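Local coordinates for protein similar to hydroxylamine oxidoreductase (Kuenenia stuttgartiensis, PDB 6H5L) that probably acts as an oxidoreductase, a multi-heme subunit of a reducing hydroxylamine oxidoreductase-like complex from an anammox bacterium, at residues I11-W23 against E147-L161. Numbering follows the deposited sequence.
Sequences IPPPDLYKDTPAW and EVCGGCHRQQFDEFL. With HEC (heme c), chain E.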
loop_
_atom_site.group_PDB
_atom_site.type_symbol
_atom_site.label_atom_id
_atom_site.label_comp_id
_atom_site.label_asym_id
_atom_site.label_seq_id
_atom_site.Cartn_x
_atom_site.Cartn_y
_atom_site.Cartn_z
ATOM N N ILE A 11 -15.737 24.009 -45.493
ATOM C CA ILE A 11 -16.809 23.959 -44.507
ATOM C C ILE A 11 -17.012 25.338 -43.889
ATOM O O ILE A 11 -16.059 25.941 -43.389
ATOM C CB ILE A 11 -16.518 22.895 -43.436
ATOM C CG1 ILE A 11 -16.673 21.498 -44.041
ATOM C CG2 ILE A 11 -17.431 23.073 -42.230
ATOM C CD1 ILE A 11 -15.962 20.409 -43.271
ATOM N N PRO A 12 -18.247 25.833 -43.932
ATOM C CA PRO A 12 -18.530 27.200 -43.474
ATOM C C PRO A 12 -18.136 27.385 -42.021
ATOM O O PRO A 12 -18.348 26.486 -41.193
ATOM C CB PRO A 12 -20.050 27.329 -43.658
ATOM C CG PRO A 12 -20.397 26.304 -44.682
ATOM C CD PRO A 12 -19.455 25.162 -44.442
ATOM N N PRO A 13 -17.548 28.529 -41.676
ATOM C CA PRO A 13 -17.167 28.759 -40.286
ATOM C C PRO A 13 -18.383 28.746 -39.391
ATOM O O PRO A 13 -19.505 29.080 -39.823
ATOM C CB PRO A 13 -16.506 30.145 -40.327
ATOM C CG PRO A 13 -17.006 30.781 -41.580
ATOM C CD PRO A 13 -17.188 29.658 -42.549
ATOM N N PRO A 14 -18.223 28.349 -38.127
ATOM C CA PRO A 14 -19.374 28.249 -37.222
ATOM C C PRO A 14 -20.074 29.588 -37.058
ATOM O O PRO A 14 -19.440 30.617 -36.804
ATOM C CB PRO A 14 -18.750 27.770 -35.906
ATOM C CG PRO A 14 -17.466 27.129 -36.306
ATOM C CD PRO A 14 -16.974 27.909 -37.484
ATOM N N ASP A 15 -21.398 29.565 -37.203
ATOM C CA ASP A 15 -22.229 30.761 -37.146
ATOM C C ASP A 15 -23.438 30.468 -36.268
ATOM O O ASP A 15 -24.297 29.657 -36.636
ATOM C CB ASP A 15 -22.660 31.191 -38.550
ATOM C CG ASP A 15 -23.529 32.430 -38.541
ATOM O OD1 ASP A 15 -23.165 33.403 -37.849
ATOM O OD2 ASP A 15 -24.570 32.431 -39.232
ATOM N N LEU A 16 -23.501 31.130 -35.108
ATOM C CA LEU A 16 -24.644 30.966 -34.215
ATOM C C LEU A 16 -25.933 31.486 -34.834
ATOM O O LEU A 16 -27.019 31.026 -34.465
ATOM C CB LEU A 16 -24.388 31.690 -32.888
ATOM C CG LEU A 16 -23.564 30.973 -31.823
ATOM C CD1 LEU A 16 -23.262 31.914 -30.668
ATOM C CD2 LEU A 16 -24.304 29.740 -31.335
ATOM N N TYR A 17 -25.839 32.432 -35.769
ATOM C CA TYR A 17 -27.008 33.073 -36.357
ATOM C C TYR A 17 -27.327 32.535 -37.748
ATOM O O TYR A 17 -27.838 33.273 -38.597
ATOM C CB TYR A 17 -26.808 34.585 -36.396
ATOM C CG TYR A 17 -26.685 35.191 -35.018
ATOM C CD1 TYR A 17 -25.465 35.213 -34.355
ATOM C CD2 TYR A 17 -27.793 35.719 -34.371
ATOM C CE1 TYR A 17 -25.350 35.756 -33.091
ATOM C CE2 TYR A 17 -27.689 36.266 -33.106
ATOM C CZ TYR A 17 -26.466 36.282 -32.473
ATOM O OH TYR A 17 -26.361 36.826 -31.214
ATOM N N LYS A 18 -27.023 31.262 -37.996
ATOM C CA LYS A 18 -27.360 30.636 -39.264
ATOM C C LYS A 18 -28.872 30.572 -39.438
ATOM O O LYS A 18 -29.611 30.300 -38.489
ATOM C CB LYS A 18 -26.763 29.230 -39.330
ATOM C CG LYS A 18 -26.901 28.548 -40.676
ATOM C CD LYS A 18 -26.712 27.044 -40.557
ATOM C CE LYS A 18 -26.975 26.363 -41.889
ATOM N NZ LYS A 18 -27.086 24.884 -41.753
ATOM N N ASP A 19 -29.324 30.845 -40.662
ATOM C CA ASP A 19 -30.744 30.793 -41.021
ATOM C C ASP A 19 -31.552 31.851 -40.270
ATOM O O ASP A 19 -32.708 31.633 -39.904
ATOM C CB ASP A 19 -31.323 29.393 -40.786
ATOM C CG ASP A 19 -30.679 28.338 -41.670
ATOM O OD1 ASP A 19 -30.483 28.620 -42.865
ATOM O OD2 ASP A 19 -30.356 27.238 -41.169
ATOM N N THR A 20 -30.938 33.010 -40.034
ATOM C CA THR A 20 -31.633 34.131 -39.429
ATOM C C THR A 20 -31.649 35.308 -40.395
ATOM O O THR A 20 -30.655 35.553 -41.086
ATOM C CB THR A 20 -30.981 34.558 -38.106
ATOM O OG1 THR A 20 -29.579 34.761 -38.310
ATOM C CG2 THR A 20 -31.190 33.485 -37.045
ATOM N N PRO A 21 -32.755 36.043 -40.477
ATOM C CA PRO A 21 -32.830 37.158 -41.427
ATOM C C PRO A 21 -31.881 38.284 -41.048
ATOM O O PRO A 21 -31.419 38.399 -39.910
ATOM C CB PRO A 21 -34.295 37.608 -41.354
ATOM C CG PRO A 21 -34.864 36.986 -40.127
ATOM C CD PRO A 21 -33.904 35.993 -39.560
ATOM N N ALA A 22 -31.582 39.119 -42.047
ATOM C CA ALA A 22 -30.617 40.195 -41.852
ATOM C C ALA A 22 -31.086 41.191 -40.802
ATOM O O ALA A 22 -30.261 41.758 -40.077
ATOM C CB ALA A 22 -30.350 40.904 -43.179
ATOM N N TRP A 23 -32.399 41.423 -40.702
ATOM C CA TRP A 23 -32.904 42.304 -39.654
ATOM C C TRP A 23 -32.658 41.714 -38.273
ATOM O O TRP A 23 -32.414 42.455 -37.315
ATOM C CB TRP A 23 -34.397 42.581 -39.859
ATOM C CG TRP A 23 -35.309 41.466 -39.411
ATOM C CD1 TRP A 23 -35.855 40.489 -40.194
ATOM C CD2 TRP A 23 -35.783 41.223 -38.079
ATOM N NE1 TRP A 23 -36.635 39.652 -39.431
ATOM C CE2 TRP A 23 -36.605 40.080 -38.129
ATOM C CE3 TRP A 23 -35.586 41.857 -36.848
ATOM C CZ2 TRP A 23 -37.233 39.561 -36.998
ATOM C CZ3 TRP A 23 -36.209 41.340 -35.726
ATOM C CH2 TRP A 23 -37.022 40.204 -35.808
ATOM N N GLU A 147 -19.022 30.550 -31.275
ATOM C CA GLU A 147 -18.490 30.465 -32.630
ATOM C C GLU A 147 -16.993 30.180 -32.635
ATOM O O GLU A 147 -16.500 29.486 -33.531
ATOM C CB GLU A 147 -18.799 31.759 -33.382
ATOM C CG GLU A 147 -20.278 32.142 -33.339
ATOM C CD GLU A 147 -20.602 33.343 -34.204
ATOM O OE1 GLU A 147 -19.703 34.188 -34.386
ATOM O OE2 GLU A 147 -21.747 33.436 -34.704
ATOM N N VAL A 148 -16.258 30.700 -31.652
ATOM C CA VAL A 148 -14.846 30.352 -31.520
ATOM C C VAL A 148 -14.701 28.907 -31.056
ATOM O O VAL A 148 -13.898 28.140 -31.601
ATOM C CB VAL A 148 -14.141 31.326 -30.558
ATOM C CG1 VAL A 148 -12.714 30.868 -30.279
ATOM C CG2 VAL A 148 -14.152 32.731 -31.125
ATOM N N CYS A 149 -15.469 28.521 -30.034
ATOM C CA CYS A 149 -15.435 27.145 -29.547
ATOM C C CYS A 149 -15.813 26.161 -30.648
ATOM O O CYS A 149 -15.192 25.100 -30.784
ATOM C CB CYS A 149 -16.371 26.992 -28.348
ATOM S SG CYS A 149 -16.284 28.311 -27.117
ATOM N N GLY A 150 -16.827 26.499 -31.449
ATOM C CA GLY A 150 -17.228 25.646 -32.556
ATOM C C GLY A 150 -16.159 25.461 -33.612
ATOM O O GLY A 150 -16.244 24.522 -34.411
ATOM N N GLY A 151 -15.157 26.344 -33.644
ATOM C CA GLY A 151 -14.058 26.170 -34.579
ATOM C C GLY A 151 -13.307 24.870 -34.367
ATOM O O GLY A 151 -12.828 24.258 -35.326
ATOM N N CYS A 152 -13.192 24.432 -33.114
ATOM C CA CYS A 152 -12.597 23.146 -32.776
ATOM C C CYS A 152 -13.635 22.080 -32.453
ATOM O O CYS A 152 -13.489 20.933 -32.882
ATOM C CB CYS A 152 -11.643 23.300 -31.585
ATOM S SG CYS A 152 -10.122 24.243 -31.902
ATOM N N HIS A 153 -14.675 22.433 -31.698
ATOM C CA HIS A 153 -15.727 21.491 -31.323
ATOM C C HIS A 153 -16.942 21.689 -32.227
ATOM O O HIS A 153 -17.990 22.192 -31.820
ATOM C CB HIS A 153 -16.089 21.665 -29.852
ATOM C CG HIS A 153 -14.910 21.608 -28.931
ATOM N ND1 HIS A 153 -14.066 20.520 -28.873
ATOM C CD2 HIS A 153 -14.442 22.497 -28.023
ATOM C CE1 HIS A 153 -13.127 20.741 -27.971
ATOM N NE2 HIS A 153 -13.331 21.934 -27.442
ATOM N N ARG A 154 -16.779 21.273 -33.484
ATOM C CA ARG A 154 -17.820 21.524 -34.474
ATOM C C ARG A 154 -19.047 20.651 -34.234
ATOM O O ARG A 154 -20.179 21.092 -34.465
ATOM C CB ARG A 154 -17.271 21.310 -35.882
ATOM C CG ARG A 154 -18.187 21.851 -36.965
ATOM C CD ARG A 154 -18.646 23.257 -36.613
ATOM N NE ARG A 154 -19.687 23.753 -37.509
ATOM C CZ ARG A 154 -19.465 24.569 -38.533
ATOM N NH1 ARG A 154 -18.233 24.981 -38.801
ATOM N NH2 ARG A 154 -20.475 24.975 -39.290
ATOM N N GLN A 155 -18.848 19.412 -33.779
ATOM C CA GLN A 155 -19.987 18.532 -33.540
ATOM C C GLN A 155 -20.850 19.041 -32.390
ATOM O O GLN A 155 -22.082 19.041 -32.487
ATOM C CB GLN A 155 -19.512 17.106 -33.261
ATOM C CG GLN A 155 -20.648 16.145 -32.963
ATOM C CD GLN A 155 -20.166 14.779 -32.521
ATOM O OE1 GLN A 155 -19.026 14.394 -32.777
ATOM N NE2 GLN A 155 -21.037 14.039 -31.846
ATOM N N GLN A 156 -20.223 19.482 -31.297
ATOM C CA GLN A 156 -20.990 20.006 -30.171
ATOM C C GLN A 156 -21.689 21.312 -30.532
ATOM O O GLN A 156 -22.823 21.553 -30.103
ATOM C CB GLN A 156 -20.082 20.207 -28.957
ATOM C CG GLN A 156 -19.711 18.926 -28.220
ATOM C CD GLN A 156 -18.614 18.139 -28.911
ATOM O OE1 GLN A 156 -18.147 18.513 -29.987
ATOM N NE2 GLN A 156 -18.194 17.041 -28.292
ATOM N N PHE A 157 -21.025 22.167 -31.315
ATOM C CA PHE A 157 -21.644 23.420 -31.738
ATOM C C PHE A 157 -22.898 23.167 -32.563
ATOM O O PHE A 157 -23.915 23.849 -32.388
ATOM C CB PHE A 157 -20.639 24.255 -32.532
ATOM C CG PHE A 157 -21.188 25.568 -33.021
ATOM C CD1 PHE A 157 -21.099 26.705 -32.238
ATOM C CD2 PHE A 157 -21.787 25.665 -34.269
ATOM C CE1 PHE A 157 -21.599 27.914 -32.686
ATOM C CE2 PHE A 157 -22.291 26.870 -34.721
ATOM C CZ PHE A 157 -22.197 27.996 -33.927
ATOM N N ASP A 158 -22.845 22.190 -33.472
ATOM C CA ASP A 158 -23.993 21.923 -34.333
ATOM C C ASP A 158 -25.139 21.290 -33.554
ATOM O O ASP A 158 -26.307 21.631 -33.776
ATOM C CB ASP A 158 -23.576 21.032 -35.503
ATOM C CG ASP A 158 -22.641 21.735 -36.465
ATOM O OD1 ASP A 158 -22.601 22.984 -36.449
ATOM O OD2 ASP A 158 -21.950 21.040 -37.240
ATOM N N GLU A 159 -24.831 20.366 -32.639
ATOM C CA GLU A 159 -25.884 19.782 -31.815
ATOM C C GLU A 159 -26.497 20.815 -30.881
ATOM O O GLU A 159 -27.691 20.737 -30.569
ATOM C CB GLU A 159 -25.341 18.592 -31.025
ATOM C CG GLU A 159 -25.022 17.376 -31.885
ATOM C CD GLU A 159 -24.576 16.176 -31.071
ATOM O OE1 GLU A 159 -24.474 16.298 -29.832
ATOM O OE2 GLU A 159 -24.328 15.109 -31.670
ATOM N N PHE A 160 -25.704 21.786 -30.424
ATOM C CA PHE A 160 -26.268 22.919 -29.702
ATOM C C PHE A 160 -27.133 23.771 -30.622
ATOM O O PHE A 160 -28.202 24.248 -30.221
ATOM C CB PHE A 160 -25.147 23.755 -29.083
ATOM C CG PHE A 160 -25.629 25.001 -28.391
ATOM C CD1 PHE A 160 -26.187 24.934 -27.124
ATOM C CD2 PHE A 160 -25.508 26.239 -29.000
ATOM C CE1 PHE A 160 -26.627 26.077 -26.483
ATOM C CE2 PHE A 160 -25.947 27.386 -28.365
ATOM C CZ PHE A 160 -26.507 27.305 -27.104
ATOM N N LEU A 161 -26.684 23.970 -31.864
ATOM C CA LEU A 161 -27.453 24.728 -32.842
ATOM C C LEU A 161 -28.775 24.052 -33.182
ATOM O O LEU A 161 -29.705 24.729 -33.634
ATOM C CB LEU A 161 -26.621 24.930 -34.110
ATOM C CG LEU A 161 -26.605 26.323 -34.739
ATOM C CD1 LEU A 161 -26.047 27.349 -33.763
ATOM C CD2 LEU A 161 -25.799 26.319 -36.030
HETATM FE FE HEC E . -12.184 22.781 -26.042
HETATM C CHA HEC E . -11.354 19.928 -24.367
HETATM C CHB HEC E . -15.047 23.058 -24.160
HETATM C CHC HEC E . -12.833 25.850 -27.453
HETATM C CHD HEC E . -9.825 22.178 -28.449
HETATM N NA HEC E . -13.034 21.701 -24.520
HETATM C C1A HEC E . -12.546 20.518 -24.001
HETATM C C2A HEC E . -13.511 20.026 -23.031
HETATM C C3A HEC E . -14.523 20.897 -22.981
HETATM C C4A HEC E . -14.247 21.965 -23.916
HETATM C CMA HEC E . -15.779 20.788 -22.088
HETATM C CAA HEC E . -13.404 18.739 -22.181
HETATM C CBA HEC E . -12.178 18.821 -21.275
HETATM C CGA HEC E . -12.342 17.905 -20.090
HETATM O O1A HEC E . -13.456 17.350 -19.909
HETATM O O2A HEC E . -11.362 17.733 -19.320
HETATM N NB HEC E . -13.718 24.158 -25.906
HETATM C C1B HEC E . -14.694 24.145 -24.930
HETATM C C2B HEC E . -15.273 25.470 -24.853
HETATM C C3B HEC E . -14.670 26.237 -25.769
HETATM C C4B HEC E . -13.674 25.431 -26.445
HETATM C CMB HEC E . -16.412 25.874 -23.894
HETATM C CAB HEC E . -14.945 27.726 -26.069
HETATM C CBB HEC E . -14.472 28.609 -24.895
HETATM N NC HEC E . -11.499 23.804 -27.673
HETATM C C1C HEC E . -11.836 25.094 -28.034
HETATM C C2C HEC E . -10.842 25.575 -28.979
HETATM C C3C HEC E . -10.151 24.499 -29.387
HETATM C C4C HEC E . -10.458 23.403 -28.486
HETATM C CMC HEC E . -11.019 26.873 -29.803
HETATM C CAC HEC E . -9.044 24.460 -30.469
HETATM C CBC HEC E . -7.737 25.081 -29.931
HETATM N ND HEC E . -10.784 21.292 -26.348
HETATM C C1D HEC E . -9.938 21.229 -27.453
HETATM C C2D HEC E . -9.192 19.994 -27.389
HETATM C C3D HEC E . -9.668 19.288 -26.113
HETATM C C4D HEC E . -10.657 20.169 -25.533
HETATM C CMD HEC E . -8.136 19.494 -28.396
HETATM C CAD HEC E . -9.192 17.923 -25.567
HETATM C CBD HEC E . -9.926 16.792 -26.282
HETATM C CGD HEC E . -11.407 16.881 -26.020
HETATM O O1D HEC E . -12.150 17.358 -26.916
HETATM O O2D HEC E . -11.844 16.476 -24.912
#
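The Phe-157 ring takes Pro-14 over one face and the backbone of Asp-15 and Leu-16 at its edge. Pro-14 CB stands 3.9 Å from the centroid of the Phe-157 ring, 14° off the normal, a CH-pi contact. The Arg-154 guanidinium has Pro-14 CA over one face, toward the rim. Pro-12 O and the carboxylate of Asp-158 lie at its edge. All this packs the N-terminal proline-rich segment on a CxxCH heme c motif and the helix 154-161 that follows it. Thioether bonds join Cys-149 SG to CAB and Cys-152 SG to CAC of the heme, its former vinyl carbons. His-153 NE2 ligates the iron, with His-100 on the other side.

Arg-154 NH1 and NH2 both donate to one carbonyl oxygen, Pro-12 O. The bond from Arg-154 NH1 to Pro-12 O is 2.8 Å and the straighter one; that from NH2 is more bent. A kink about the CB-CG bond (chi2 47°) brings Arg-154 NE toward Asp-158, one turn further along the helix, for a salt bridge with Asp-158 OD1 at 3.2 Å. An alanine here would remove both donors to Pro-12 O, and would probably let residues 11-13 drift and leave Asp-158 without this cation.

Pro-14 CG lies against the backbone of the heme-binding motif, 3.4 Å from Gly-150 C. Farther along, Leu-16 CD2 inserts among Phe-157, Phe-160 and Leu-161. It is 3.5 Å from Phe-157 CE1 and reaches the edge of the Phe-160 ring. Asp-15 and Glu-147 bring their carboxylates side by side; a salt bridge from Lys-29 to Asp-15 probably eases the repulsion. Glu-147 OE2 accepts the backbone Leu-16 N at 2.9 Å, on its anti side.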